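PDB 1GYH: arabinan endo-1,5-alpha-l-arabinosidase A from Cellvibrio cellulosa, which hydrolyses alpha-1,5-arabinofuranosyl bonds of linear arabinan in the plant cell wall, releasing almost exclusively arabinotriose. Local coordinates for residues S90-T95 with V140-G145; G113-S118 with F154-D159; A131-D136 with K228-P233; Y204-W209 with N263-W268; Y220-G225 with L274-Y279. All coordinates share one frame; numbering follows the deposited sequence. Where two conformers were deposited one is given.

Contact 1 of 5, residues S90-T95 with V140-G145; sequences SAIGVT and VWMSFG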
# COMPACT_ATOMS: atom_id res chain seq x y z
N SER A 90 14.37 4.80 7.10
CA SER A 90 13.11 5.03 6.38
C SER A 90 12.19 5.93 7.18
O SER A 90 12.28 6.01 8.42
CB SER A 90 12.33 3.73 6.15
OG SER A 90 13.14 2.72 5.57
N ALA A 91 11.31 6.61 6.47
CA ALA A 91 10.29 7.42 7.11
C ALA A 91 9.08 7.56 6.18
O ALA A 91 9.22 7.61 4.93
CB ALA A 91 10.81 8.82 7.47
N ILE A 92 7.92 7.66 6.83
CA ILE A 92 6.65 7.97 6.16
C ILE A 92 6.30 9.42 6.38
O ILE A 92 6.26 9.91 7.52
CB ILE A 92 5.53 7.02 6.66
CG1 ILE A 92 5.80 5.60 6.21
CG2 ILE A 92 4.18 7.49 6.15
CD1 ILE A 92 5.08 4.51 7.07
N GLY A 93 6.10 10.12 5.27
CA GLY A 93 5.66 11.48 5.26
C GLY A 93 4.20 11.63 4.80
O GLY A 93 3.60 10.67 4.32
N VAL A 94 3.67 12.82 4.92
CA VAL A 94 2.36 13.13 4.33
C VAL A 94 2.30 14.52 3.74
O VAL A 94 2.75 15.49 4.36
CB VAL A 94 1.21 12.86 5.35
CG1 VAL A 94 1.27 13.77 6.52
CG2 VAL A 94 -0.17 12.94 4.66
N THR A 95 1.77 14.61 2.52
CA THR A 95 1.51 15.87 1.86
C THR A 95 0.01 15.98 1.49
O THR A 95 -0.62 15.00 1.15
CB THR A 95 2.47 16.04 0.63
OG1 THR A 95 2.26 17.30 -0.03
CG2 THR A 95 2.26 14.97 -0.43
N VAL A 140 -8.81 7.32 13.67
CA VAL A 140 -8.13 7.00 12.42
C VAL A 140 -6.76 6.41 12.75
O VAL A 140 -6.07 6.89 13.65
CB VAL A 140 -8.01 8.23 11.51
CG1 VAL A 140 -7.39 7.85 10.20
CG2 VAL A 140 -9.39 8.83 11.25
N TRP A 141 -6.42 5.35 12.04
CA TRP A 141 -5.22 4.54 12.29
C TRP A 141 -4.33 4.43 11.04
O TRP A 141 -4.82 4.45 9.91
CB TRP A 141 -5.62 3.13 12.75
CG TRP A 141 -6.55 3.05 13.98
CD1 TRP A 141 -7.92 3.22 14.01
CD2 TRP A 141 -6.17 2.75 15.33
NE1 TRP A 141 -8.39 3.07 15.29
CE2 TRP A 141 -7.34 2.76 16.12
CE3 TRP A 141 -4.94 2.46 15.96
CZ2 TRP A 141 -7.32 2.52 17.49
CZ3 TRP A 141 -4.92 2.22 17.30
CH2 TRP A 141 -6.11 2.25 18.07
N MET A 142 -3.02 4.29 11.25
CA MET A 142 -2.10 3.89 10.18
C MET A 142 -1.56 2.50 10.44
O MET A 142 -1.08 2.21 11.55
CB MET A 142 -0.93 4.90 10.07
CG MET A 142 0.11 4.50 9.00
SD MET A 142 1.55 5.61 8.85
CE MET A 142 0.76 7.08 8.16
N SER A 143 -1.66 1.63 9.44
CA SER A 143 -0.89 0.41 9.39
C SER A 143 0.30 0.62 8.46
O SER A 143 0.24 1.39 7.53
CB SER A 143 -1.74 -0.80 8.93
OG SER A 143 -2.18 -0.69 7.58
N PHE A 144 1.38 -0.09 8.71
CA PHE A 144 2.56 -0.00 7.84
C PHE A 144 3.50 -1.16 8.12
O PHE A 144 3.32 -1.92 9.09
CB PHE A 144 3.31 1.34 8.07
CG PHE A 144 4.13 1.36 9.36
CD1 PHE A 144 3.52 1.68 10.58
CD2 PHE A 144 5.49 1.03 9.36
CE1 PHE A 144 4.24 1.69 11.75
CE2 PHE A 144 6.22 1.03 10.55
CZ PHE A 144 5.62 1.36 11.74
N GLY A 145 4.51 -1.32 7.27
CA GLY A 145 5.62 -2.19 7.61
C GLY A 145 6.13 -3.08 6.49
O GLY A 145 5.47 -3.24 5.44
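Ile92 meets two side chains of the 140-145 segment, chiefly CD1 on Phe144 and CG2 on Met142. The CD1 methyl comes against the base of Phe144, 3.8 Å from CB and 4.0 Å from CG, so the touch falls where the ring joins the backbone. The CG2 methyl lies 4.0 Å from CE of Met142. The SD of Met142 is near as well, 4.1 Å from Ile92 CD1, and the isoleucine and methionine run past one another in opposite senses. Met142 starts out extended, with CG anti to the backbone N (chi1 177°), and bends only at its last torsion (chi3 -69°), which swings the CE methyl round to the side of the CG2 branch.

A second shell holds these groups in place. The backbone of Ile92 is hydrogen-bonded to Val115 and Ile116 on strand 110-118. Met142 also leans on Tyr79 and Phe154, while the Phe144 ring meets Trp125 at a steep angle and touches Ile116. Strands 90-97 and 140-144 belong to different sheets, that is, to two blades of the five-bladed propeller.

The side chains of Asn126 and Ser146, which probably bind substrate, are about 6 and 7 Å from that of Phe144. Across the two segments the chemistry is wholly apolar: methyls, a thioether and the root of an aromatic ring, held by burial and shape with no hydrogen bond between them.

Contact 2 of 5, residues G113-S118 with F154-D159; sequences GIVIES and FKLNDD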
# COMPACT_ATOMS: atom_id res chain seq x y z
N GLY A 113 5.61 16.88 6.48
CA GLY A 113 6.77 16.24 7.11
C GLY A 113 6.57 14.79 7.57
O GLY A 113 5.68 14.04 7.11
N ILE A 114 7.42 14.38 8.51
CA ILE A 114 7.55 13.02 8.92
C ILE A 114 6.49 12.63 9.95
O ILE A 114 6.41 13.22 11.02
CB ILE A 114 8.96 12.76 9.50
CG1 ILE A 114 10.03 12.98 8.39
CG2 ILE A 114 9.02 11.39 10.12
CD1 ILE A 114 11.45 13.00 8.96
N VAL A 115 5.72 11.60 9.59
CA VAL A 115 4.73 10.99 10.48
C VAL A 115 5.43 10.03 11.43
O VAL A 115 5.25 10.09 12.64
CB VAL A 115 3.66 10.23 9.68
CG1 VAL A 115 2.61 9.61 10.61
CG2 VAL A 115 2.96 11.14 8.61
N ILE A 116 6.23 9.13 10.88
CA ILE A 116 6.97 8.16 11.67
C ILE A 116 8.25 7.78 10.92
O ILE A 116 8.25 7.69 9.69
CB ILE A 116 6.05 6.95 11.95
CG1 ILE A 116 6.63 6.07 13.04
CG2 ILE A 116 5.68 6.20 10.66
CD1 ILE A 116 6.95 4.73 12.58
N GLU A 117 9.32 7.58 11.68
CA GLU A 117 10.65 7.21 11.14
C GLU A 117 11.23 6.00 11.91
O GLU A 117 11.23 5.97 13.13
CB GLU A 117 11.59 8.43 11.23
CG GLU A 117 13.06 8.11 10.83
CD GLU A 117 13.99 9.32 10.85
OE1 GLU A 117 13.52 10.48 11.02
OE2 GLU A 117 15.23 9.08 10.68
N SER A 118 11.76 5.04 11.19
CA SER A 118 12.49 3.94 11.78
C SER A 118 14.01 4.27 11.79
O SER A 118 14.55 4.88 10.84
CB SER A 118 12.24 2.62 11.01
OG SER A 118 12.43 2.72 9.59
N PHE A 154 -0.93 2.02 14.43
CA PHE A 154 -0.93 3.00 15.51
C PHE A 154 -1.96 4.07 15.29
O PHE A 154 -2.34 4.34 14.17
CB PHE A 154 0.48 3.65 15.78
CG PHE A 154 0.96 4.56 14.68
CD1 PHE A 154 1.68 4.03 13.61
CD2 PHE A 154 0.73 5.92 14.71
CE1 PHE A 154 2.09 4.82 12.57
CE2 PHE A 154 1.19 6.75 13.65
CZ PHE A 154 1.87 6.18 12.59
N LYS A 155 -2.38 4.67 16.40
CA LYS A 155 -3.40 5.72 16.33
C LYS A 155 -2.86 7.09 15.89
O LYS A 155 -1.82 7.58 16.40
CB LYS A 155 -4.13 5.80 17.66
CG LYS A 155 -5.43 6.65 17.60
CD LYS A 155 -6.37 6.25 18.78
CE LYS A 155 -6.21 7.08 19.97
NZ LYS A 155 -7.14 6.58 21.13
N LEU A 156 -3.53 7.72 14.92
CA LEU A 156 -3.11 9.04 14.39
C LEU A 156 -3.74 10.17 15.19
O LEU A 156 -4.81 9.98 15.80
CB LEU A 156 -3.49 9.20 12.92
CG LEU A 156 -2.60 8.37 11.97
CD1 LEU A 156 -3.25 8.21 10.62
CD2 LEU A 156 -1.20 9.02 11.84
N ASN A 157 -3.06 11.32 15.23
CA ASN A 157 -3.55 12.49 15.92
C ASN A 157 -4.69 13.11 15.14
O ASN A 157 -5.05 12.61 14.08
CB ASN A 157 -2.43 13.54 16.23
CG ASN A 157 -1.87 14.22 14.99
OD1 ASN A 157 -2.19 13.85 13.88
ND2 ASN A 157 -1.00 15.21 15.19
N ASP A 158 -5.26 14.18 15.69
CA ASP A 158 -6.44 14.84 15.13
C ASP A 158 -6.24 15.40 13.73
O ASP A 158 -7.21 15.38 12.95
CB ASP A 158 -6.94 15.95 16.06
CG ASP A 158 -7.72 15.42 17.28
OD1 ASP A 158 -7.91 14.19 17.45
OD2 ASP A 158 -8.20 16.20 18.11
N ASP A 159 -5.02 15.86 13.37
CA ASP A 159 -4.79 16.36 11.98
C ASP A 159 -4.26 15.32 11.02
O ASP A 159 -3.96 15.67 9.88
CB ASP A 159 -3.84 17.58 11.78
CG ASP A 159 -3.80 18.52 12.97
OD1 ASP A 159 -4.81 19.22 13.08
OD2 ASP A 159 -2.88 18.68 13.82
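Val115 packs on Phe154 and Leu156 across the joint between two blades of the beta-propeller, and it does so from a classic beta bulge: Val115 and Ile116 both face Ile92 on the adjoining strand 90-97. From CB, the valine points toward the 154-159 segment. Its CG1 branch, anti to the backbone N (chi1 -179°), does all the close touching. That methyl reaches the rim of the Phe154 ring, near the ring plane and 4.0 Å from CZ. Val115 also packs on Val94 of its own sheet.

Phe154 is held from elsewhere too, by a ring stack with Trp169 and by Met142 and Phe144 on the next strand. Ile116, in the conformer given, adds a looser touch, its CG2 methyl 4.3 Å from Phe154 CZ. The second partner of the valine methyl is Leu156, whose side chain crosses that of Val115 at about a right angle and brings CD2 to 4.0 Å from Val115 CG1.

Contact 3 of 5, residues A131-D136 with K228-P233; sequences AIIADD and KQVTGP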
# COMPACT_ATOMS: atom_id res chain seq x y z
N ALA A 131 -0.95 2.55 5.19
CA ALA A 131 -2.36 2.38 4.78
C ALA A 131 -3.27 2.94 5.87
O ALA A 131 -3.06 2.63 7.06
CB ALA A 131 -2.68 0.93 4.46
N ILE A 132 -4.26 3.77 5.50
CA ILE A 132 -5.05 4.49 6.49
C ILE A 132 -6.44 3.85 6.64
O ILE A 132 -7.08 3.58 5.64
CB ILE A 132 -5.22 5.97 6.09
CG1 ILE A 132 -3.86 6.66 5.74
CG2 ILE A 132 -5.95 6.74 7.16
CD1 ILE A 132 -2.81 6.62 6.85
N ILE A 133 -6.88 3.65 7.87
CA ILE A 133 -8.19 3.00 8.17
C ILE A 133 -8.89 3.69 9.33
O ILE A 133 -8.28 3.95 10.38
CB ILE A 133 -8.03 1.48 8.44
CG1 ILE A 133 -9.41 0.80 8.68
CG2 ILE A 133 -7.13 1.20 9.69
CD1 ILE A 133 -10.27 0.76 7.40
N ALA A 134 -10.17 4.00 9.17
CA ALA A 134 -10.96 4.51 10.26
C ALA A 134 -11.82 3.41 10.89
O ALA A 134 -12.23 2.47 10.20
CB ALA A 134 -11.85 5.64 9.81
N ASP A 135 -12.11 3.57 12.18
CA ASP A 135 -12.95 2.64 12.94
C ASP A 135 -14.35 3.20 13.18
O ASP A 135 -14.68 4.25 12.65
CB ASP A 135 -12.22 2.14 14.21
CG ASP A 135 -12.04 3.18 15.30
OD1 ASP A 135 -12.76 4.22 15.35
OD2 ASP A 135 -11.19 2.97 16.22
N ASP A 136 -15.16 2.51 13.99
CA ASP A 136 -16.53 2.94 14.26
C ASP A 136 -16.64 3.97 15.40
O ASP A 136 -17.76 4.36 15.75
CB ASP A 136 -17.37 1.73 14.68
CG ASP A 136 -17.79 0.87 13.53
OD1 ASP A 136 -17.55 1.14 12.33
OD2 ASP A 136 -18.40 -0.18 13.74
N LYS A 228 -12.68 -8.86 14.17
CA LYS A 228 -13.84 -8.03 14.55
C LYS A 228 -13.46 -6.58 14.87
O LYS A 228 -14.20 -5.65 14.48
CB LYS A 228 -14.67 -8.66 15.72
CG LYS A 228 -15.55 -9.90 15.31
CD LYS A 228 -16.83 -9.54 14.45
CE LYS A 228 -17.70 -10.80 14.12
NZ LYS A 228 -19.06 -10.87 14.82
N GLN A 229 -12.32 -6.34 15.51
CA GLN A 229 -11.87 -4.97 15.80
C GLN A 229 -10.66 -4.59 14.96
O GLN A 229 -9.88 -5.45 14.55
CB GLN A 229 -11.51 -4.80 17.27
CG GLN A 229 -12.61 -5.24 18.24
CD GLN A 229 -13.93 -4.51 18.08
OE1 GLN A 229 -14.99 -5.04 18.49
NE2 GLN A 229 -13.88 -3.31 17.54
N VAL A 230 -10.50 -3.30 14.69
CA VAL A 230 -9.41 -2.89 13.80
C VAL A 230 -8.00 -3.22 14.38
O VAL A 230 -7.07 -3.45 13.60
CB VAL A 230 -9.50 -1.40 13.45
CG1 VAL A 230 -9.11 -0.52 14.62
CG2 VAL A 230 -8.69 -1.10 12.21
N THR A 231 -7.91 -3.26 15.71
CA THR A 231 -6.69 -3.52 16.46
C THR A 231 -6.32 -5.01 16.61
O THR A 231 -5.38 -5.33 17.35
CB THR A 231 -6.76 -2.88 17.85
OG1 THR A 231 -7.98 -3.25 18.53
CG2 THR A 231 -6.84 -1.39 17.79
N GLY A 232 -7.07 -5.92 15.97
CA GLY A 232 -6.79 -7.33 15.95
C GLY A 232 -7.49 -8.16 17.04
O GLY A 232 -8.29 -7.64 17.83
N PRO A 233 -7.20 -9.45 17.10
CA PRO A 233 -6.27 -10.14 16.18
C PRO A 233 -6.89 -10.55 14.86
O PRO A 233 -8.07 -10.96 14.82
CB PRO A 233 -5.93 -11.41 16.96
CG PRO A 233 -7.28 -11.73 17.74
CD PRO A 233 -7.80 -10.36 18.11
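Val230 lays its two methyls against Ile133 and Asp135, residues on the same side of the 131-136 segment. The CG2 methyl takes the isoleucine: it is 3.8 Å from Ile133 CG2 and 4.1 Å from Ile133 CG1, resting on the fork of the branched side chain, while the two residues pass each other in opposite directions. The CG1 methyl takes the aspartate, 4.1 Å from its CB. Only the methylene of Asp135 is used in this way. With CG set between the backbone N and the carbonyl carbon (chi1 70°), the carboxylate is turned toward its own sheet, where OD1 accepts from the backbone N of His137 and OD2 from Trp141 NE1 and Gln139 NE2. Three donors therefore fix the acid beside an apolar patch.

Val230 reaches this spot from the second position of a type I beta turn, Gln229 to Gly232, closed by Gly232 N to Gln229 O at 3.2 Å. The backbone O of Val230 is in turn bonded to the hydroxyl of Tyr234. The contact lies away from the substrate- and calcium-binding residues.

Strand 131-134 is the first, inner edge strand of its four-stranded blade, and the turn follows strand 221-227 of the next. Tyr203 from strand 202-209 touches Ile133, Asp135 and Val230 alike, Ile196 of strand 191-199 packs on Ile133, and Trp141 of strand 140-144 lies on Val230.

Contact 4 of 5, residues Y204-W209 with N263-W268; sequences YLFASW and NSAYTW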
# COMPACT_ATOMS: atom_id res chain seq x y z
N TYR A 204 -10.73 -6.66 7.19
CA TYR A 204 -9.88 -7.61 6.47
C TYR A 204 -8.48 -6.99 6.23
O TYR A 204 -8.37 -5.94 5.61
CB TYR A 204 -10.47 -8.04 5.13
CG TYR A 204 -11.76 -8.86 5.32
CD1 TYR A 204 -12.96 -8.22 5.61
CD2 TYR A 204 -11.74 -10.24 5.25
CE1 TYR A 204 -14.14 -8.98 5.79
CE2 TYR A 204 -12.93 -11.00 5.46
CZ TYR A 204 -14.11 -10.37 5.72
OH TYR A 204 -15.25 -11.12 5.95
N LEU A 205 -7.46 -7.70 6.70
CA LEU A 205 -6.04 -7.30 6.52
C LEU A 205 -5.47 -8.09 5.39
O LEU A 205 -5.37 -9.33 5.46
CB LEU A 205 -5.24 -7.55 7.81
CG LEU A 205 -3.69 -7.39 7.69
CD1 LEU A 205 -3.34 -6.02 7.23
CD2 LEU A 205 -3.06 -7.71 9.01
N PHE A 206 -5.13 -7.38 4.32
CA PHE A 206 -4.40 -7.95 3.21
C PHE A 206 -2.88 -7.67 3.42
O PHE A 206 -2.50 -6.62 3.90
CB PHE A 206 -4.82 -7.28 1.89
CG PHE A 206 -6.30 -7.43 1.55
CD1 PHE A 206 -6.75 -8.50 0.82
CD2 PHE A 206 -7.21 -6.48 1.96
CE1 PHE A 206 -8.11 -8.66 0.54
CE2 PHE A 206 -8.58 -6.63 1.66
CZ PHE A 206 -9.01 -7.70 0.94
N ALA A 207 -2.05 -8.61 3.01
CA ALA A 207 -0.59 -8.48 3.09
C ALA A 207 0.07 -9.23 1.96
O ALA A 207 -0.48 -10.20 1.41
CB ALA A 207 -0.09 -9.03 4.45
N SER A 208 1.27 -8.75 1.60
CA SER A 208 2.06 -9.36 0.55
C SER A 208 3.13 -10.26 1.19
O SER A 208 3.83 -9.84 2.09
CB SER A 208 2.67 -8.26 -0.33
OG SER A 208 1.69 -7.54 -1.09
N TRP A 209 3.22 -11.50 0.72
CA TRP A 209 4.22 -12.46 1.18
C TRP A 209 5.21 -12.73 0.05
O TRP A 209 4.87 -12.66 -1.16
CB TRP A 209 3.57 -13.79 1.60
CG TRP A 209 3.05 -13.89 3.04
CD1 TRP A 209 2.93 -12.88 3.97
CD2 TRP A 209 2.52 -15.06 3.67
NE1 TRP A 209 2.40 -13.37 5.14
CE2 TRP A 209 2.15 -14.71 4.98
CE3 TRP A 209 2.34 -16.39 3.27
CZ2 TRP A 209 1.61 -15.62 5.89
CZ3 TRP A 209 1.79 -17.31 4.17
CH2 TRP A 209 1.44 -16.92 5.46
N ASN A 263 -1.11 -4.58 -2.64
CA ASN A 263 -2.45 -4.20 -3.06
C ASN A 263 -3.09 -3.10 -2.26
O ASN A 263 -2.66 -2.75 -1.17
CB ASN A 263 -3.41 -5.43 -3.01
CG ASN A 263 -3.84 -5.75 -1.64
OD1 ASN A 263 -3.04 -6.29 -0.87
ND2 ASN A 263 -5.10 -5.40 -1.27
N SER A 264 -4.17 -2.58 -2.83
CA SER A 264 -5.16 -1.81 -2.12
C SER A 264 -6.53 -2.49 -2.47
O SER A 264 -6.58 -3.46 -3.23
CB SER A 264 -5.11 -0.32 -2.50
OG SER A 264 -5.03 -0.10 -3.94
N ALA A 265 -7.61 -1.94 -1.91
CA ALA A 265 -8.97 -2.52 -2.05
C ALA A 265 -9.99 -1.44 -1.67
O ALA A 265 -9.74 -0.63 -0.77
CB ALA A 265 -9.14 -3.74 -1.18
N TYR A 266 -11.09 -1.40 -2.42
CA TYR A 266 -12.05 -0.32 -2.31
C TYR A 266 -13.46 -0.80 -2.59
O TYR A 266 -13.68 -1.80 -3.30
CB TYR A 266 -11.73 0.79 -3.31
CG TYR A 266 -10.31 1.33 -3.16
CD1 TYR A 266 -10.02 2.30 -2.23
CD2 TYR A 266 -9.28 0.82 -3.94
CE1 TYR A 266 -8.72 2.81 -2.09
CE2 TYR A 266 -7.96 1.31 -3.82
CZ TYR A 266 -7.69 2.31 -2.89
OH TYR A 266 -6.42 2.83 -2.75
N THR A 267 -14.39 -0.08 -1.97
CA THR A 267 -15.80 -0.18 -2.25
C THR A 267 -16.23 1.10 -2.95
O THR A 267 -16.17 2.18 -2.39
CB THR A 267 -16.56 -0.41 -0.92
OG1 THR A 267 -16.19 -1.67 -0.33
CG2 THR A 267 -18.10 -0.54 -1.19
N TRP A 268 -16.65 0.96 -4.21
CA TRP A 268 -17.15 2.05 -5.05
C TRP A 268 -18.58 1.71 -5.54
O TRP A 268 -18.77 0.69 -6.22
CB TRP A 268 -16.27 2.20 -6.28
CG TRP A 268 -14.79 2.61 -5.97
CD1 TRP A 268 -14.36 3.56 -5.11
CD2 TRP A 268 -13.62 2.07 -6.59
NE1 TRP A 268 -12.98 3.64 -5.14
CE2 TRP A 268 -12.51 2.74 -6.04
CE3 TRP A 268 -13.39 1.10 -7.58
CZ2 TRP A 268 -11.20 2.46 -6.43
CZ3 TRP A 268 -12.08 0.82 -7.96
CH2 TRP A 268 -11.01 1.49 -7.37
O HOH W 1 -0.31 -6.15 -0.00
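The ring of Phe206 and the side-chain amide of Asn263 stand steeply to each other, their planes 76° apart, and the two side chains cross at about a right angle. Asn263 CG lies between the backbone N and the carbonyl carbon (chi1 77°), which places the amide against the root of the phenylalanine: OD1 of Asn263 is 3.4 Å from Phe206 CB, and ND2 is 3.7 Å from Phe206 CG, approaching the ring obliquely. Farther out, Phe206 CE2 meets the methyl of Ala265 at 4.1 Å. The amide is fixed by a bond within its own strand, from Asn263 ND2 to the backbone O of Ser264 at 3.1 Å, the donor standing well above the carbonyl plane.

A water joins the segments. It accepts from Ser208 OG at 2.7 Å and from the backbone N of Asn263 at 3.2 Å. Ser208 OG is also hydrogen-bonded to the backbone N of His262, a probable calcium ligand.

Segments 204-209 and 263-268, on strands 202-209 and 257-268, run nearly antiparallel (157°) and come from two different blades. Between them, an apolar ring packs on a buried amide and a methyl, while a water carries the polar link beside His262 and Glu192, the probable proton donor.

Contact 5 of 5, residues Y220-G225 with L274-Y279; sequences YHLVVG and LVLHAY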
# COMPACT_ATOMS: atom_id res chain seq x y z
N TYR A 220 6.22 -13.22 -5.00
CA TYR A 220 5.28 -12.25 -4.42
C TYR A 220 3.82 -12.71 -4.66
O TYR A 220 3.45 -13.09 -5.76
CB TYR A 220 5.46 -10.88 -5.06
CG TYR A 220 5.30 -9.62 -4.23
CD1 TYR A 220 5.87 -9.49 -2.97
CD2 TYR A 220 4.70 -8.50 -4.78
CE1 TYR A 220 5.76 -8.32 -2.24
CE2 TYR A 220 4.60 -7.29 -4.06
CZ TYR A 220 5.16 -7.21 -2.79
OH TYR A 220 5.11 -6.03 -2.05
N HIS A 221 3.04 -12.69 -3.60
CA HIS A 221 1.59 -13.04 -3.65
C HIS A 221 0.83 -12.43 -2.48
O HIS A 221 1.43 -11.84 -1.58
CB HIS A 221 1.40 -14.57 -3.69
CG HIS A 221 1.86 -15.29 -2.45
ND1 HIS A 221 3.19 -15.49 -2.15
CD2 HIS A 221 1.15 -15.88 -1.46
CE1 HIS A 221 3.28 -16.18 -1.02
NE2 HIS A 221 2.05 -16.45 -0.60
N LEU A 222 -0.50 -12.57 -2.50
CA LEU A 222 -1.36 -11.95 -1.49
C LEU A 222 -2.04 -12.98 -0.60
O LEU A 222 -2.57 -13.99 -1.08
CB LEU A 222 -2.44 -11.11 -2.16
CG LEU A 222 -1.98 -9.91 -2.99
CD1 LEU A 222 -3.17 -9.20 -3.63
CD2 LEU A 222 -1.24 -8.91 -2.07
N VAL A 223 -2.02 -12.68 0.69
CA VAL A 223 -2.71 -13.41 1.74
C VAL A 223 -3.63 -12.46 2.51
O VAL A 223 -3.53 -11.21 2.41
CB VAL A 223 -1.74 -14.10 2.75
CG1 VAL A 223 -0.89 -15.14 2.03
CG2 VAL A 223 -0.90 -13.12 3.51
N VAL A 224 -4.55 -13.07 3.28
CA VAL A 224 -5.58 -12.31 4.00
C VAL A 224 -5.91 -12.95 5.36
O VAL A 224 -5.81 -14.17 5.53
CB VAL A 224 -6.91 -12.18 3.10
CG1 VAL A 224 -7.64 -13.50 3.00
CG2 VAL A 224 -7.85 -11.13 3.66
N GLY A 225 -6.33 -12.10 6.30
CA GLY A 225 -6.92 -12.49 7.58
C GLY A 225 -8.01 -11.49 7.98
O GLY A 225 -8.19 -10.50 7.31
N LEU A 274 -10.26 -5.09 -5.98
CA LEU A 274 -8.87 -5.33 -5.57
C LEU A 274 -7.94 -4.65 -6.63
O LEU A 274 -8.14 -4.84 -7.83
CB LEU A 274 -8.61 -6.83 -5.57
CG LEU A 274 -7.22 -7.25 -5.05
CD1 LEU A 274 -7.07 -7.04 -3.61
CD2 LEU A 274 -6.93 -8.70 -5.37
N VAL A 275 -6.96 -3.87 -6.18
CA VAL A 275 -6.07 -3.04 -7.05
C VAL A 275 -4.62 -3.48 -6.72
O VAL A 275 -4.23 -3.50 -5.56
CB VAL A 275 -6.26 -1.54 -6.79
CG1 VAL A 275 -5.41 -0.63 -7.73
CG2 VAL A 275 -7.72 -1.15 -7.03
N LEU A 276 -3.86 -3.88 -7.72
CA LEU A 276 -2.50 -4.43 -7.49
C LEU A 276 -1.58 -4.27 -8.71
O LEU A 276 -2.03 -3.86 -9.79
CB LEU A 276 -2.60 -5.91 -7.10
CG LEU A 276 -3.24 -6.94 -8.05
CD1 LEU A 276 -2.33 -7.23 -9.24
CD2 LEU A 276 -3.48 -8.23 -7.34
N HIS A 277 -0.29 -4.58 -8.53
CA HIS A 277 0.60 -4.71 -9.68
C HIS A 277 0.99 -6.16 -9.89
O HIS A 277 1.01 -6.95 -8.94
CB HIS A 277 1.83 -3.79 -9.60
CG HIS A 277 2.86 -4.20 -8.59
ND1 HIS A 277 3.08 -3.50 -7.42
CD2 HIS A 277 3.75 -5.23 -8.58
CE1 HIS A 277 4.06 -4.06 -6.74
NE2 HIS A 277 4.47 -5.12 -7.40
N ALA A 278 1.29 -6.48 -11.13
CA ALA A 278 1.65 -7.82 -11.53
C ALA A 278 2.71 -7.79 -12.62
O ALA A 278 2.58 -7.04 -13.59
CB ALA A 278 0.38 -8.61 -11.98
N TYR A 279 3.72 -8.66 -12.50
CA TYR A 279 4.87 -8.63 -13.44
C TYR A 279 4.63 -9.49 -14.69
O TYR A 279 4.52 -10.72 -14.61
CB TYR A 279 6.16 -9.08 -12.69
CG TYR A 279 6.48 -8.29 -11.41
CD1 TYR A 279 7.04 -6.98 -11.45
CD2 TYR A 279 6.25 -8.82 -10.15
CE1 TYR A 279 7.32 -6.26 -10.27
CE2 TYR A 279 6.53 -8.09 -8.97
CZ TYR A 279 7.09 -6.81 -9.02
OH TYR A 279 7.38 -6.08 -7.82
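Two torsions set up the polar end of this contact: Tyr220 leaves its backbone at an unusual chi1 of -144°, and His277 has CG between the backbone N and the carbonyl carbon (chi1 72°). Together they bring the imidazole to the tyrosine ring, with His277 NE2 4.0 Å from Tyr220 CE2, the side chains crossing at about a right angle and each ring approached obliquely. The same NE2 gives a weak hydrogen bond to the hydroxyl of Tyr279 at 3.1 Å, while ND1 is hydrogen-bonded to the backbone N of Asp9, the probable proton acceptor. Tyr220 OH is hydrogen-bonded to Glu192 OE2, the probable proton donor. Each residue of the pair thus holds one of the two acids: Tyr220 the carboxylate of Glu192, His277 the backbone of Asp9. The ring of His8 stacks on His277.

The apolar end is made by leucines. Leu222 CD1 is 3.8 Å from Leu276 CD2 and 4.2 Å from Leu274 CD2; Leu222 and Leu274 reach toward each other tip to tip.

The touching parts run almost antiparallel, 174° apart, yet they belong to neighbouring blades: strand 221-227 pairs with 202-209 and 248-251, strand 271-280 with 257-268 and 286-296. Asn263 of strand 257-268 fits against both Leu222 and Leu274, and Ser208 of strand 202-209 touches Tyr220 and Leu222.

All five contacts join separate blades of the five-bladed propeller, and three successive interfaces are represented. Contacts 1 and 2, centres about 6 Å apart, bind the sheet of strands 90-97 and 110-118 to that of 140-144 and 151-155. Contact 3 ties this second sheet, through strand 131-134, to the loop after strand 221-227. Contacts 4 and 5, centres about 8 Å apart, join the sheet of 202-209 and 221-227 to that of 257-268 and 271-280. Along the chain, contacts 1, 2 and 3 interleave, and so do 3, 4 and 5. Contacts 1 and 5, centres about 20 Å apart, lie near probable substrate-binding residues and the two probable catalytic acids respectively.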